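PDB 1EDG: endoglucanase A from Clostridium cellulolyticum, which hydrolyses internal beta-1,4-glycosidic bonds of cellulose, as an endo-acting cellulase of glycoside hydrolase family 5. Local coordinates for residues C195-N200 against D234-P239; W180-T185 against V225-G230; D229-D234 against N294-R299; S216-C221 against K248-V253. One frame throughout, in Å; residues are numbered along the deposited sequence.

Contact 1. Residues C195-N200 against D234-P239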
loop_
_atom_site.group_PDB
_atom_site.type_symbol
_atom_site.label_atom_id
_atom_site.label_comp_id
_atom_site.label_asym_id
_atom_site.label_seq_id
_atom_site.Cartn_x
_atom_site.Cartn_y
_atom_site.Cartn_z
ATOM N N CYS A 195 7.698 -15.431 -12.032
ATOM C CA CYS A 195 7.420 -16.056 -10.744
ATOM C C CYS A 195 6.354 -15.260 -9.986
ATOM O O CYS A 195 5.493 -15.839 -9.324
ATOM C CB CYS A 195 8.696 -16.150 -9.904
ATOM S SG CYS A 195 9.855 -17.445 -10.433
ATOM N N ILE A 196 6.422 -13.932 -10.083
ATOM C CA ILE A 196 5.454 -13.063 -9.417
ATOM C C ILE A 196 4.070 -13.274 -10.039
ATOM O O ILE A 196 3.065 -13.334 -9.324
ATOM C CB ILE A 196 5.903 -11.581 -9.478
ATOM C CG1 ILE A 196 7.148 -11.390 -8.595
ATOM C CG2 ILE A 196 4.762 -10.648 -9.051
ATOM C CD1 ILE A 196 7.819 -10.043 -8.733
ATOM N N ASN A 197 4.017 -13.454 -11.358
ATOM C CA ASN A 197 2.745 -13.709 -12.035
ATOM C C ASN A 197 2.138 -15.003 -11.477
ATOM O O ASN A 197 0.936 -15.069 -11.193
ATOM C CB ASN A 197 2.938 -13.842 -13.559
ATOM C CG ASN A 197 3.182 -12.505 -14.247
ATOM O OD1 ASN A 197 2.764 -11.451 -13.760
ATOM N ND2 ASN A 197 3.845 -12.545 -15.398
ATOM N N GLN A 198 2.983 -16.018 -11.285
ATOM C CA GLN A 198 2.541 -17.306 -10.752
ATOM C C GLN A 198 2.061 -17.195 -9.303
ATOM O O GLN A 198 1.009 -17.729 -8.948
ATOM C CB GLN A 198 3.663 -18.349 -10.865
ATOM C CG GLN A 198 4.062 -18.689 -12.315
ATOM C CD GLN A 198 5.255 -19.643 -12.410
ATOM O OE1 GLN A 198 6.296 -19.307 -12.989
ATOM N NE2 GLN A 198 5.107 -20.838 -11.844
ATOM N N LEU A 199 2.817 -16.483 -8.471
ATOM C CA LEU A 199 2.439 -16.310 -7.070
ATOM C C LEU A 199 1.134 -15.523 -6.909
ATOM O O LEU A 199 0.310 -15.849 -6.051
ATOM C CB LEU A 199 3.589 -15.687 -6.276
ATOM C CG LEU A 199 4.823 -16.596 -6.161
ATOM C CD1 LEU A 199 5.977 -15.837 -5.518
ATOM C CD2 LEU A 199 4.492 -17.863 -5.383
ATOM N N ASN A 200 0.926 -14.514 -7.753
ATOM C CA ASN A 200 -0.315 -13.739 -7.714
ATOM C C ASN A 200 -1.479 -14.674 -8.052
ATOM O O ASN A 200 -2.543 -14.626 -7.426
ATOM C CB ASN A 200 -0.263 -12.579 -8.716
ATOM C CG ASN A 200 0.341 -11.323 -8.125
ATOM O OD1 ASN A 200 0.179 -11.049 -6.933
ATOM N ND2 ASN A 200 1.014 -10.538 -8.955
ATOM N N ASP A 234 5.062 -5.342 -20.540
ATOM C CA ASP A 234 4.412 -6.427 -21.264
ATOM C C ASP A 234 4.425 -7.792 -20.591
ATOM O O ASP A 234 3.569 -8.623 -20.882
ATOM C CB ASP A 234 4.993 -6.533 -22.677
ATOM C CG ASP A 234 4.797 -5.258 -23.487
ATOM O OD1 ASP A 234 3.683 -4.685 -23.450
ATOM O OD2 ASP A 234 5.763 -4.830 -24.155
ATOM N N TYR A 235 5.393 -8.033 -19.712
ATOM C CA TYR A 235 5.488 -9.319 -19.018
ATOM C C TYR A 235 4.480 -9.498 -17.883
ATOM O O TYR A 235 4.222 -10.629 -17.454
ATOM C CB TYR A 235 6.909 -9.546 -18.495
ATOM C CG TYR A 235 7.936 -9.664 -19.593
ATOM C CD1 TYR A 235 7.940 -10.765 -20.447
ATOM C CD2 TYR A 235 8.875 -8.656 -19.811
ATOM C CE1 TYR A 235 8.850 -10.860 -21.499
ATOM C CE2 TYR A 235 9.790 -8.736 -20.860
ATOM C CZ TYR A 235 9.769 -9.842 -21.701
ATOM O OH TYR A 235 10.650 -9.932 -22.753
ATOM N N PHE A 236 3.919 -8.395 -17.387
ATOM C CA PHE A 236 2.938 -8.469 -16.303
ATOM C C PHE A 236 1.648 -9.120 -16.786
ATOM O O PHE A 236 1.090 -8.724 -17.813
ATOM C CB PHE A 236 2.628 -7.072 -15.743
ATOM C CG PHE A 236 1.633 -7.079 -14.606
ATOM C CD1 PHE A 236 2.028 -7.424 -13.318
ATOM C CD2 PHE A 236 0.300 -6.748 -14.827
ATOM C CE1 PHE A 236 1.111 -7.441 -12.267
ATOM C CE2 PHE A 236 -0.631 -6.762 -13.781
ATOM C CZ PHE A 236 -0.225 -7.108 -12.500
ATOM N N ARG A 237 1.170 -10.108 -16.038
ATOM C CA ARG A 237 -0.059 -10.801 -16.390
ATOM C C ARG A 237 -1.068 -10.784 -15.250
ATOM O O ARG A 237 -0.788 -11.259 -14.149
ATOM C CB ARG A 237 0.244 -12.247 -16.787
ATOM C CG ARG A 237 0.950 -12.395 -18.124
ATOM C CD ARG A 237 1.248 -13.855 -18.406
ATOM N NE ARG A 237 0.067 -14.700 -18.231
ATOM C CZ ARG A 237 0.060 -16.021 -18.388
ATOM N NH1 ARG A 237 1.174 -16.661 -18.731
ATOM N NH2 ARG A 237 -1.063 -16.707 -18.192
ATOM N N MET A 238 -2.239 -10.217 -15.512
ATOM C CA MET A 238 -3.299 -10.151 -14.517
ATOM C C MET A 238 -3.773 -11.579 -14.255
ATOM O O MET A 238 -3.955 -12.352 -15.190
ATOM C CB MET A 238 -4.467 -9.338 -15.065
ATOM C CG MET A 238 -5.277 -8.628 -14.005
ATOM S SD MET A 238 -4.518 -7.054 -13.621
ATOM C CE MET A 238 -5.031 -6.153 -15.050
ATOM N N PRO A 239 -3.999 -11.941 -12.983
ATOM C CA PRO A 239 -4.454 -13.294 -12.643
ATOM C C PRO A 239 -5.835 -13.649 -13.201
ATOM O O PRO A 239 -6.707 -12.786 -13.330
ATOM C CB PRO A 239 -4.506 -13.268 -11.110
ATOM C CG PRO A 239 -3.564 -12.179 -10.735
ATOM C CD PRO A 239 -3.828 -11.131 -11.765
HETATM O O HOH W 1 0.732 -10.939 -11.845
HETATM O O HOH W 2 -0.935 -13.793 -12.977
#
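Asn197 keeps CG anti to its carbonyl carbon, beside the backbone N (chi1 -75°), and this aims the carboxamide off helix 187-209 of the TIM barrel and across to the loop that follows helix 228-232. Both ends of the amide are used on loop backbone. Asn197 ND2 donates to Tyr235 O at 2.8 Å, in the plane of that carbonyl and nearly in the amide's own plane. OD1 of Asn197 accepts from Arg237 N at 3.1 Å; the N-H points well at the oxygen (164°), yet the donor stands above the plane of the Asn197 carbonyl. One donor and one acceptor gripped in this way fix which way round the amide lies and hold the loop on both sides of Phe236. The Arg237 side chain starts out past the amide, with CB 3.9 Å from Asn197 ND2.

One turn further along the helix, Asn200 also points at the loop, but meets it through carbon, with CB 3.9 Å from Pro239 CG. Its ND2 bonds to Pro222 O, at the end of strand 219-222, and to water 1, which lies within bonding distance of Asn197 OD1. A second water, 2.9 Å from Asn197 O, sits 2.8 Å from Arg237 O.

Contact 2. Residues W180-T185 against V225-G230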
loop_
_atom_site.group_PDB
_atom_site.type_symbol
_atom_site.label_atom_id
_atom_site.label_comp_id
_atom_site.label_asym_id
_atom_site.label_seq_id
_atom_site.Cartn_x
_atom_site.Cartn_y
_atom_site.Cartn_z
ATOM N N TRP A 180 15.603 -2.954 -6.630
ATOM C CA TRP A 180 14.660 -1.845 -6.600
ATOM C C TRP A 180 14.079 -1.329 -7.911
ATOM O O TRP A 180 13.374 -0.316 -7.918
ATOM C CB TRP A 180 15.256 -0.700 -5.778
ATOM C CG TRP A 180 15.582 -1.130 -4.380
ATOM C CD1 TRP A 180 16.824 -1.342 -3.855
ATOM C CD2 TRP A 180 14.646 -1.464 -3.344
ATOM N NE1 TRP A 180 16.720 -1.794 -2.561
ATOM C CE2 TRP A 180 15.396 -1.876 -2.222
ATOM C CE3 TRP A 180 13.249 -1.457 -3.260
ATOM C CZ2 TRP A 180 14.794 -2.279 -1.025
ATOM C CZ3 TRP A 180 12.649 -1.858 -2.068
ATOM C CH2 TRP A 180 13.425 -2.263 -0.968
ATOM N N TRP A 181 14.320 -2.035 -9.008
ATOM C CA TRP A 181 13.785 -1.608 -10.296
ATOM C C TRP A 181 13.836 -2.737 -11.310
ATOM O O TRP A 181 14.856 -3.412 -11.445
ATOM C CB TRP A 181 14.548 -0.389 -10.825
ATOM C CG TRP A 181 16.013 -0.629 -11.063
ATOM C CD1 TRP A 181 16.954 -0.983 -10.134
ATOM C CD2 TRP A 181 16.706 -0.504 -12.309
ATOM N NE1 TRP A 181 18.189 -1.083 -10.727
ATOM C CE2 TRP A 181 18.066 -0.794 -12.061
ATOM C CE3 TRP A 181 16.310 -0.174 -13.612
ATOM C CZ2 TRP A 181 19.035 -0.762 -13.069
ATOM C CZ3 TRP A 181 17.271 -0.142 -14.614
ATOM C CH2 TRP A 181 18.619 -0.436 -14.334
ATOM N N PRO A 182 12.728 -2.963 -12.031
ATOM C CA PRO A 182 12.654 -4.023 -13.037
ATOM C C PRO A 182 13.404 -3.720 -14.342
ATOM O O PRO A 182 12.825 -3.194 -15.300
ATOM C CB PRO A 182 11.146 -4.169 -13.258
ATOM C CG PRO A 182 10.645 -2.779 -13.070
ATOM C CD PRO A 182 11.417 -2.309 -11.857
ATOM N N GLU A 183 14.699 -4.019 -14.362
ATOM C CA GLU A 183 15.515 -3.819 -15.558
ATOM C C GLU A 183 15.192 -4.997 -16.478
ATOM O O GLU A 183 15.772 -6.069 -16.343
ATOM C CB GLU A 183 17.002 -3.816 -15.185
ATOM C CG GLU A 183 17.972 -3.868 -16.365
ATOM C CD GLU A 183 17.771 -2.736 -17.354
ATOM O OE1 GLU A 183 16.974 -2.901 -18.300
ATOM O OE2 GLU A 183 18.420 -1.683 -17.198
ATOM N N LEU A 184 14.277 -4.783 -17.419
ATOM C CA LEU A 184 13.828 -5.833 -18.336
ATOM C C LEU A 184 14.868 -6.553 -19.194
ATOM O O LEU A 184 14.542 -7.535 -19.862
ATOM C CB LEU A 184 12.698 -5.315 -19.228
ATOM C CG LEU A 184 11.409 -4.901 -18.516
ATOM C CD1 LEU A 184 10.390 -4.460 -19.548
ATOM C CD2 LEU A 184 10.861 -6.052 -17.691
ATOM N N THR A 185 16.100 -6.059 -19.204
ATOM C CA THR A 185 17.151 -6.696 -19.983
ATOM C C THR A 185 17.782 -7.823 -19.169
ATOM O O THR A 185 18.292 -8.796 -19.726
ATOM C CB THR A 185 18.248 -5.683 -20.391
ATOM O OG1 THR A 185 18.831 -5.099 -19.219
ATOM C CG2 THR A 185 17.660 -4.580 -21.261
ATOM N N VAL A 225 8.409 -5.308 -7.473
ATOM C CA VAL A 225 8.638 -4.282 -6.438
ATOM C C VAL A 225 7.496 -3.265 -6.346
ATOM O O VAL A 225 7.685 -2.158 -5.831
ATOM C CB VAL A 225 9.979 -3.509 -6.613
ATOM C CG1 VAL A 225 10.425 -2.897 -5.287
ATOM C CG2 VAL A 225 11.046 -4.419 -7.074
ATOM N N ALA A 226 6.313 -3.661 -6.812
ATOM C CA ALA A 226 5.127 -2.802 -6.829
ATOM C C ALA A 226 5.388 -1.480 -7.560
ATOM O O ALA A 226 4.747 -0.466 -7.275
ATOM C CB ALA A 226 4.621 -2.535 -5.404
ATOM N N SER A 227 6.336 -1.470 -8.494
ATOM C CA SER A 227 6.627 -0.243 -9.232
ATOM C C SER A 227 5.625 -0.042 -10.374
ATOM O O SER A 227 4.951 -0.986 -10.805
ATOM C CB SER A 227 8.057 -0.260 -9.784
ATOM O OG SER A 227 8.218 -1.260 -10.770
ATOM N N PRO A 228 5.456 1.209 -10.829
ATOM C CA PRO A 228 4.520 1.461 -11.929
ATOM C C PRO A 228 4.948 0.648 -13.157
ATOM O O PRO A 228 4.111 0.021 -13.812
ATOM C CB PRO A 228 4.677 2.963 -12.164
ATOM C CG PRO A 228 4.979 3.483 -10.793
ATOM C CD PRO A 228 5.983 2.473 -10.283
ATOM N N ASP A 229 6.254 0.616 -13.427
ATOM C CA ASP A 229 6.788 -0.140 -14.561
ATOM C C ASP A 229 6.581 -1.641 -14.398
ATOM O O ASP A 229 6.420 -2.358 -15.384
ATOM C CB ASP A 229 8.271 0.163 -14.774
ATOM C CG ASP A 229 8.509 1.536 -15.385
ATOM O OD1 ASP A 229 7.614 2.051 -16.088
ATOM O OD2 ASP A 229 9.600 2.100 -15.170
ATOM N N GLY A 230 6.589 -2.120 -13.158
ATOM C CA GLY A 230 6.364 -3.530 -12.913
ATOM C C GLY A 230 4.951 -3.938 -13.297
ATOM O O GLY A 230 4.698 -5.092 -13.644
#
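Two loops at the C-terminal end of the TIM barrel meet here, the one after strand 163-166 and the one after strand 219-222 where it turns into the short helix 228-232. This is the end of the barrel that carries the active site in family 5 enzymes, although the contact itself is plain packing with no hydrogen bond across it. Pro182, the centre of an inverse gamma turn, sets CG and CD of its ring against the start of the helix. Pro182 CD approaches Ser227 OG at 3.5 Å, and its CG reaches Asp229 CB at 4.1 Å.

Ser227 is the N-cap: OG stands between the backbone N and the carbonyl carbon (chi1 66°), from where it accepts from Gly230 N at 3.0 Å in a bent hydrogen bond (138° at the hydrogen). The same OG is also bonded to Tyr224 O, so the hydroxyl under the proline is held by polar partners of its own loop.

At the other end of the contact Trp180 and Val225 cross at about a right angle. CB of the tryptophan leads away, but CG beside the backbone N swings the indole back. Val225 has CG1 anti to its backbone N, and this methyl lies 3.8 Å from Trp180 CE3 in the six-membered ring.

Contact 3. Residues D229-D234 against N294-R299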
loop_
_atom_site.group_PDB
_atom_site.type_symbol
_atom_site.label_atom_id
_atom_site.label_comp_id
_atom_site.label_asym_id
_atom_site.label_seq_id
_atom_site.Cartn_x
_atom_site.Cartn_y
_atom_site.Cartn_z
ATOM N N ASP A 229 6.254 0.616 -13.427
ATOM C CA ASP A 229 6.788 -0.140 -14.561
ATOM C C ASP A 229 6.581 -1.641 -14.398
ATOM O O ASP A 229 6.420 -2.358 -15.384
ATOM C CB ASP A 229 8.271 0.163 -14.774
ATOM C CG ASP A 229 8.509 1.536 -15.385
ATOM O OD1 ASP A 229 7.614 2.051 -16.088
ATOM O OD2 ASP A 229 9.600 2.100 -15.170
ATOM N N GLY A 230 6.589 -2.120 -13.158
ATOM C CA GLY A 230 6.364 -3.530 -12.913
ATOM C C GLY A 230 4.951 -3.938 -13.297
ATOM O O GLY A 230 4.698 -5.092 -13.644
ATOM N N ALA A 231 4.023 -2.989 -13.239
ATOM C CA ALA A 231 2.635 -3.271 -13.575
ATOM C C ALA A 231 2.277 -2.954 -15.027
ATOM O O ALA A 231 1.346 -3.543 -15.580
ATOM C CB ALA A 231 1.705 -2.513 -12.627
ATOM N N THR A 232 3.003 -2.027 -15.644
ATOM C CA THR A 232 2.704 -1.647 -17.018
ATOM C C THR A 232 3.487 -2.368 -18.113
ATOM O O THR A 232 3.087 -2.325 -19.279
ATOM C CB THR A 232 2.819 -0.119 -17.221
ATOM O OG1 THR A 232 4.140 0.319 -16.886
ATOM C CG2 THR A 232 1.802 0.613 -16.348
ATOM N N ASN A 233 4.589 -3.026 -17.756
ATOM C CA ASN A 233 5.389 -3.733 -18.756
ATOM C C ASN A 233 4.618 -4.909 -19.367
ATOM O O ASN A 233 3.659 -5.422 -18.779
ATOM C CB ASN A 233 6.743 -4.192 -18.184
ATOM C CG ASN A 233 6.624 -5.418 -17.292
ATOM O OD1 ASN A 233 6.524 -6.547 -17.777
ATOM N ND2 ASN A 233 6.642 -5.204 -15.980
ATOM N N ASP A 234 5.062 -5.342 -20.540
ATOM C CA ASP A 234 4.412 -6.427 -21.264
ATOM C C ASP A 234 4.425 -7.792 -20.591
ATOM O O ASP A 234 3.569 -8.623 -20.882
ATOM C CB ASP A 234 4.993 -6.533 -22.677
ATOM C CG ASP A 234 4.797 -5.258 -23.487
ATOM O OD1 ASP A 234 3.683 -4.685 -23.450
ATOM O OD2 ASP A 234 5.763 -4.830 -24.155
ATOM N N ASN A 294 -3.506 5.239 -19.150
ATOM C CA ASN A 294 -3.582 4.644 -20.476
ATOM C C ASN A 294 -3.713 3.133 -20.475
ATOM O O ASN A 294 -4.502 2.571 -21.235
ATOM C CB ASN A 294 -2.373 5.060 -21.312
ATOM C CG ASN A 294 -2.346 6.553 -21.590
ATOM O OD1 ASN A 294 -3.394 7.195 -21.703
ATOM N ND2 ASN A 294 -1.148 7.114 -21.698
ATOM N N LYS A 295 -2.974 2.480 -19.589
ATOM C CA LYS A 295 -2.988 1.032 -19.519
ATOM C C LYS A 295 -4.149 0.434 -18.732
ATOM O O LYS A 295 -4.668 -0.626 -19.092
ATOM C CB LYS A 295 -1.653 0.542 -18.946
ATOM C CG LYS A 295 -1.480 -0.967 -18.906
ATOM C CD LYS A 295 -1.549 -1.569 -20.296
ATOM C CE LYS A 295 -1.330 -3.080 -20.267
ATOM N NZ LYS A 295 0.066 -3.444 -19.863
ATOM N N TYR A 296 -4.597 1.125 -17.690
ATOM C CA TYR A 296 -5.645 0.571 -16.847
ATOM C C TYR A 296 -6.908 1.371 -16.568
ATOM O O TYR A 296 -8.000 0.962 -16.974
ATOM C CB TYR A 296 -5.058 0.126 -15.499
ATOM C CG TYR A 296 -4.043 -0.994 -15.589
ATOM C CD1 TYR A 296 -4.426 -2.270 -16.002
ATOM C CD2 TYR A 296 -2.699 -0.779 -15.271
ATOM C CE1 TYR A 296 -3.504 -3.303 -16.101
ATOM C CE2 TYR A 296 -1.759 -1.815 -15.365
ATOM C CZ TYR A 296 -2.177 -3.073 -15.784
ATOM O OH TYR A 296 -1.291 -4.116 -15.895
ATOM N N THR A 297 -6.781 2.483 -15.845
ATOM C CA THR A 297 -7.971 3.240 -15.457
ATOM C C THR A 297 -8.853 3.782 -16.582
ATOM O O THR A 297 -10.078 3.771 -16.456
ATOM C CB THR A 297 -7.664 4.314 -14.384
ATOM O OG1 THR A 297 -6.730 5.266 -14.897
ATOM C CG2 THR A 297 -7.066 3.658 -13.141
ATOM N N SER A 298 -8.252 4.185 -17.700
ATOM C CA SER A 298 -9.043 4.687 -18.830
ATOM C C SER A 298 -9.929 3.559 -19.371
ATOM O O SER A 298 -10.977 3.810 -19.980
ATOM C CB SER A 298 -8.141 5.215 -19.951
ATOM O OG SER A 298 -7.362 4.175 -20.521
ATOM N N ARG A 299 -9.493 2.321 -19.135
ATOM C CA ARG A 299 -10.203 1.133 -19.575
ATOM C C ARG A 299 -11.073 0.535 -18.479
ATOM O O ARG A 299 -11.600 -0.573 -18.642
ATOM C CB ARG A 299 -9.206 0.078 -20.060
ATOM C CG ARG A 299 -8.324 0.515 -21.212
ATOM C CD ARG A 299 -7.234 -0.520 -21.471
ATOM N NE ARG A 299 -7.781 -1.869 -21.611
ATOM C CZ ARG A 299 -7.346 -2.930 -20.941
ATOM N NH1 ARG A 299 -6.347 -2.814 -20.074
ATOM N NH2 ARG A 299 -7.917 -4.111 -21.125
HETATM O O HOH W 3 0.737 -6.243 -19.102
#
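Tyr296 and Lys295 leave neighbouring positions near the end of helix 279-297 and run side by side to the C-terminal end of the short helix 228-232, where each finds a different backbone carbonyl. The tyrosine has CG beside its backbone N (chi1 -64°), the lysine has CG anti to it (chi1 -176°), and both CB atoms head for the opposing segment. Lys295 CG rests 3.6 Å above one face of the Tyr296 ring, toward the rim, so the two chains brace each other.

Tyr296 comes in end-on. Tyr296 OH donates to Ala231 O at 2.7 Å, with the carbonyl oxygen at the ring edge and in the ring plane, although seen from Ala231 the hydroxyl stands somewhat above the carbonyl plane. Lys295, bent at chi2 and chi4, brings NZ to Thr232 O at 3.3 Å, a weak bond. Water 3 extends that reach, accepting from Lys295 NZ at 3.0 Å and donating to Asn233 O at 3.1 Å. An ammonium group probably suits this spot, since the last carbonyls of a helix gather partial negative charge and Asp234 OD1 lies 5.2 Å from Lys295 NZ.

Asn233, the first residue to leave helical geometry, closes the helix end from within: its ND2 bonds to Asp229 O at 2.9 Å, an oxygen that also accepts from Asn233 N.

In the TIM barrel, the pairing joins two helical elements outside the strands: the Tyr296 ring also packs on Val251 of strand 249-254, Val303 of strand 303-308, and Phe236 and Met238 of the loop between helix 228-232 and strand 249-254.

Contact 4. Residues S216-C221 against K248-V253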
loop_
_atom_site.group_PDB
_atom_site.type_symbol
_atom_site.label_atom_id
_atom_site.label_comp_id
_atom_site.label_asym_id
_atom_site.label_seq_id
_atom_site.Cartn_x
_atom_site.Cartn_y
_atom_site.Cartn_z
ATOM N N SER A 216 -16.066 -13.349 -3.671
ATOM C CA SER A 216 -16.392 -12.111 -4.362
ATOM C C SER A 216 -15.674 -10.833 -3.931
ATOM O O SER A 216 -15.889 -9.785 -4.531
ATOM C CB SER A 216 -17.907 -11.889 -4.307
ATOM O OG SER A 216 -18.370 -11.842 -2.963
ATOM N N ARG A 217 -14.821 -10.899 -2.917
ATOM C CA ARG A 217 -14.137 -9.689 -2.462
ATOM C C ARG A 217 -13.057 -9.216 -3.438
ATOM O O ARG A 217 -12.614 -9.970 -4.299
ATOM C CB ARG A 217 -13.563 -9.872 -1.042
ATOM C CG ARG A 217 -12.205 -10.544 -0.949
ATOM C CD ARG A 217 -11.648 -10.505 0.488
ATOM N NE ARG A 217 -12.366 -11.415 1.383
ATOM C CZ ARG A 217 -13.334 -11.050 2.222
ATOM N NH1 ARG A 217 -13.712 -9.776 2.310
ATOM N NH2 ARG A 217 -13.970 -11.969 2.938
ATOM N N TYR A 218 -12.684 -7.945 -3.341
ATOM C CA TYR A 218 -11.643 -7.388 -4.197
ATOM C C TYR A 218 -10.268 -7.840 -3.703
ATOM O O TYR A 218 -10.033 -7.929 -2.488
ATOM C CB TYR A 218 -11.720 -5.858 -4.210
ATOM C CG TYR A 218 -12.849 -5.317 -5.051
ATOM C CD1 TYR A 218 -14.133 -5.185 -4.528
ATOM C CD2 TYR A 218 -12.634 -4.954 -6.379
ATOM C CE1 TYR A 218 -15.181 -4.703 -5.310
ATOM C CE2 TYR A 218 -13.669 -4.477 -7.170
ATOM C CZ TYR A 218 -14.936 -4.352 -6.633
ATOM O OH TYR A 218 -15.960 -3.878 -7.419
ATOM N N LEU A 219 -9.376 -8.138 -4.643
ATOM C CA LEU A 219 -8.023 -8.579 -4.333
ATOM C C LEU A 219 -7.027 -7.656 -5.036
ATOM O O LEU A 219 -7.293 -7.194 -6.139
ATOM C CB LEU A 219 -7.821 -10.025 -4.814
ATOM C CG LEU A 219 -8.831 -11.070 -4.316
ATOM C CD1 LEU A 219 -8.539 -12.438 -4.931
ATOM C CD2 LEU A 219 -8.794 -11.160 -2.789
ATOM N N MET A 220 -5.888 -7.389 -4.401
ATOM C CA MET A 220 -4.867 -6.522 -4.984
ATOM C C MET A 220 -3.620 -7.311 -5.365
ATOM O O MET A 220 -3.159 -8.172 -4.606
ATOM C CB MET A 220 -4.483 -5.406 -4.006
ATOM C CG MET A 220 -5.543 -4.331 -3.841
ATOM S SD MET A 220 -5.220 -3.238 -2.424
ATOM C CE MET A 220 -3.709 -2.406 -2.939
ATOM N N CYS A 221 -3.054 -6.978 -6.524
ATOM C CA CYS A 221 -1.860 -7.646 -7.024
ATOM C C CYS A 221 -0.838 -6.654 -7.572
ATOM O O CYS A 221 -1.181 -5.791 -8.388
ATOM C CB CYS A 221 -2.232 -8.624 -8.146
ATOM S SG CYS A 221 -3.366 -9.929 -7.659
ATOM N N LYS A 248 -12.706 -7.952 -10.497
ATOM C CA LYS A 248 -12.515 -7.936 -9.042
ATOM C C LYS A 248 -11.041 -7.892 -8.618
ATOM O O LYS A 248 -10.728 -8.051 -7.436
ATOM C CB LYS A 248 -13.204 -9.140 -8.390
ATOM C CG LYS A 248 -14.716 -9.028 -8.322
ATOM C CD LYS A 248 -15.123 -7.849 -7.461
ATOM C CE LYS A 248 -16.624 -7.760 -7.302
ATOM N NZ LYS A 248 -17.275 -7.406 -8.586
ATOM N N ILE A 249 -10.140 -7.691 -9.578
ATOM C CA ILE A 249 -8.706 -7.634 -9.286
ATOM C C ILE A 249 -8.209 -6.201 -9.466
ATOM O O ILE A 249 -8.412 -5.583 -10.515
ATOM C CB ILE A 249 -7.870 -8.589 -10.203
ATOM C CG1 ILE A 249 -8.405 -10.031 -10.133
ATOM C CG2 ILE A 249 -6.399 -8.546 -9.803
ATOM C CD1 ILE A 249 -8.379 -10.639 -8.757
ATOM N N ILE A 250 -7.567 -5.680 -8.427
ATOM C CA ILE A 250 -7.038 -4.320 -8.411
ATOM C C ILE A 250 -5.510 -4.341 -8.528
ATOM O O ILE A 250 -4.842 -5.128 -7.850
ATOM C CB ILE A 250 -7.416 -3.612 -7.079
ATOM C CG1 ILE A 250 -8.931 -3.599 -6.897
ATOM C CG2 ILE A 250 -6.864 -2.190 -7.046
ATOM C CD1 ILE A 250 -9.371 -3.119 -5.526
ATOM N N VAL A 251 -4.961 -3.482 -9.382
ATOM C CA VAL A 251 -3.515 -3.393 -9.551
ATOM C C VAL A 251 -2.952 -2.517 -8.425
ATOM O O VAL A 251 -3.492 -1.443 -8.133
ATOM C CB VAL A 251 -3.144 -2.753 -10.911
ATOM C CG1 VAL A 251 -1.635 -2.710 -11.087
ATOM C CG2 VAL A 251 -3.804 -3.523 -12.045
ATOM N N SER A 252 -1.860 -2.966 -7.819
ATOM C CA SER A 252 -1.220 -2.239 -6.734
ATOM C C SER A 252 0.107 -1.626 -7.170
ATOM O O SER A 252 0.942 -2.308 -7.769
ATOM C CB SER A 252 -0.969 -3.199 -5.567
ATOM O OG SER A 252 -0.202 -2.579 -4.547
ATOM N N VAL A 253 0.291 -0.333 -6.917
ATOM C CA VAL A 253 1.548 0.331 -7.246
ATOM C C VAL A 253 1.965 1.219 -6.082
ATOM O O VAL A 253 1.116 1.693 -5.318
ATOM C CB VAL A 253 1.489 1.212 -8.537
ATOM C CG1 VAL A 253 0.979 0.405 -9.730
ATOM C CG2 VAL A 253 0.650 2.440 -8.315
HETATM O O HOH W 4 -16.057 -4.851 -10.077
#
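Met220 and Ile250 form the apolar middle of this pair of parallel strands, both pointing to the same face of the sheet with Met220 CG 3.8 Å from Ile250 CB. The methionine, bent at chi3, carries CE on to the side chain of Ser252. Leu219, Cys221, Ile249 and Val251 take the other face; there Ile249 sends CD1 back to Leu219 CB at 4.0 Å, and Cys221 SG touches Ile249 CG2.

Between the strands the backbone ladder is regular. Leu219 N donates to Lys248 O, Ile250 N to Leu219 O at 2.8 Å and almost straight (177°), Cys221 N to Ile250 O, and Ser252 N to Cys221 O at 3.0 Å; this last donor alone stands well above the carbonyl plane.

Toward the N-terminal edge Ile250 CD1 touches Tyr218 CB and CD2 where the two side chains cross at about a right angle. The Tyr218 ring takes Lys248 CD over the centre of one face, 3.6 Å from the ring centroid, a CH-pi contact. Beyond it water 4 lies 2.8 Å from Tyr218 OH and accepts from Lys248 NZ at 3.2 Å.

These are neighbouring strands of the eight-stranded TIM barrel, joined through helix 228-232 as a beta-alpha-beta unit. Met220 meets Ile164 and Ile304 of the flanking strands 163-166 and 303-308, on the side turned into the barrel, while Leu219 packs outward on Phe203 and Val204 of helix 187-209.

Overall arrangement
From the N terminus, the chain first reaches 180-185, the loop after strand 163-166, which contact 2 closes against 225-230. Helix 187-209 then supplies 195-200, whose partner in contact 1, 234-239, lies beyond 225-230, so contacts 1 and 2 cross. Contact 4 sets in at 216-221 and closes at 248-253, the beta-alpha-beta unit, crossing the other three. Contact 3 begins where contact 2 ends, sharing Asp229 and Gly230, and closes the longest loop, at 294-299. Contacts 1 and 3 share Asp234 and also cross. Together they tie helices 187-209, 228-232 and 279-297 and the intervening loops round strands 219-222 and 249-254.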